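Local coordinates for protein tudor (Drosophila melanogaster, PDB 3NTK) that is required for germ cell formation, perhaps through the piRNA pathway, its last extended Tudor domain recognising methylarginine in the Piwi protein Aubergine, at residues S116-K120 with C121-L125. Sequence-based numbering, arbitrary orientation.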
# COMPACT_ATOMS: atom_id res chain seq x y z
N SER A 116 -3.42 -21.49 -5.26
CA SER A 116 -3.44 -22.89 -4.83
C SER A 116 -3.27 -23.06 -3.31
O SER A 116 -3.49 -24.15 -2.78
CB SER A 116 -2.32 -23.66 -5.52
OG SER A 116 -1.06 -23.25 -5.04
N THR A 117 -2.91 -21.99 -2.62
CA THR A 117 -2.67 -22.05 -1.18
C THR A 117 -3.89 -21.87 -0.27
O THR A 117 -3.78 -22.02 0.94
CB THR A 117 -1.61 -21.02 -0.75
OG1 THR A 117 -2.09 -19.70 -1.04
CG2 THR A 117 -0.31 -21.26 -1.50
N ILE A 118 -5.03 -21.54 -0.85
CA ILE A 118 -6.24 -21.37 -0.06
C ILE A 118 -7.45 -21.98 -0.76
O ILE A 118 -7.46 -22.12 -1.98
CB ILE A 118 -6.54 -19.87 0.23
CG1 ILE A 118 -6.67 -19.10 -1.08
CG2 ILE A 118 -5.43 -19.29 1.11
CD1 ILE A 118 -7.10 -17.65 -0.89
N SER A 119 -8.45 -22.35 0.02
CA SER A 119 -9.67 -22.93 -0.52
C SER A 119 -10.70 -21.85 -0.78
O SER A 119 -10.47 -20.67 -0.52
CB SER A 119 -10.25 -23.94 0.46
OG SER A 119 -10.67 -23.27 1.65
N LYS A 120 -11.86 -22.27 -1.28
CA LYS A 120 -12.96 -21.37 -1.57
C LYS A 120 -13.43 -20.75 -0.25
O LYS A 120 -13.69 -19.55 -0.16
CB LYS A 120 -14.09 -22.16 -2.23
CG LYS A 120 -15.16 -21.32 -2.90
CD LYS A 120 -16.06 -22.22 -3.74
CE LYS A 120 -17.00 -21.40 -4.61
NZ LYS A 120 -17.77 -22.27 -5.56
N CYS A 121 -13.53 -21.60 0.78
CA CYS A 121 -13.95 -21.15 2.11
C CYS A 121 -12.92 -20.19 2.69
O CYS A 121 -13.28 -19.14 3.23
CB CYS A 121 -14.12 -22.36 3.03
SG CYS A 121 -14.67 -22.01 4.74
N ASP A 122 -11.64 -20.55 2.59
CA ASP A 122 -10.58 -19.69 3.11
C ASP A 122 -10.69 -18.30 2.51
O ASP A 122 -10.67 -17.30 3.22
CB ASP A 122 -9.19 -20.24 2.78
CG ASP A 122 -8.87 -21.52 3.52
OD1 ASP A 122 -9.36 -21.70 4.64
OD2 ASP A 122 -8.10 -22.35 2.97
N ALA A 123 -10.80 -18.24 1.18
CA ALA A 123 -10.89 -16.97 0.47
C ALA A 123 -12.00 -16.07 1.00
O ALA A 123 -11.81 -14.86 1.18
CB ALA A 123 -11.10 -17.23 -1.02
N ALA A 124 -13.17 -16.66 1.25
CA ALA A 124 -14.31 -15.90 1.74
C ALA A 124 -14.16 -15.42 3.18
O ALA A 124 -14.65 -14.34 3.53
CB ALA A 124 -15.60 -16.74 1.61
N LEU A 125 -13.48 -16.20 4.00
CA LEU A 125 -13.27 -15.88 5.41
C LEU A 125 -12.09 -14.94 5.65
O LEU A 125 -12.02 -14.25 6.67
CB LEU A 125 -13.05 -17.17 6.20
CG LEU A 125 -13.65 -17.33 7.61
CD1 LEU A 125 -12.89 -18.43 8.32
CD2 LEU A 125 -13.57 -16.03 8.39
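S119 and D122 exchange two hydrogen bonds at the start of helix 120-131, each side chain gripping the other's backbone. The S119 OG atom accepts from D122 N at 3.0 Å with an N-H...O angle of 167°. It gets there because chi1 of 65° sets OG between the backbone N and the carbonyl carbon of S119. In return, S119 N gives its hydrogen to D122 OD2, also 3.0 Å away, in a nearly straight bond. The donor reaches that oxygen on its anti side and 30° out of the carboxylate plane. S163 OG binds the same OD2, so two hydrogen bonds hold this oxygen of a buried carboxylate.

The backbone bonds of the first turn follow: A123 N reaches S119 O at 3.0 Å, and A124 N reaches K120 O at 3.3 Å.

I118 packs on the first turn: its CD1 meets A123 CB at 4.0 Å, the apolar contact here, and its CB touches D122 CB at 3.7 Å.

Beside the cap, C121 SG is disulfide-bonded to C169, tying the helix start to the chain's C-terminus. The reciprocal pair is a capping box, with S119 as N-cap, where the loop after strand 109-113 enters the helix of this extended Tudor domain.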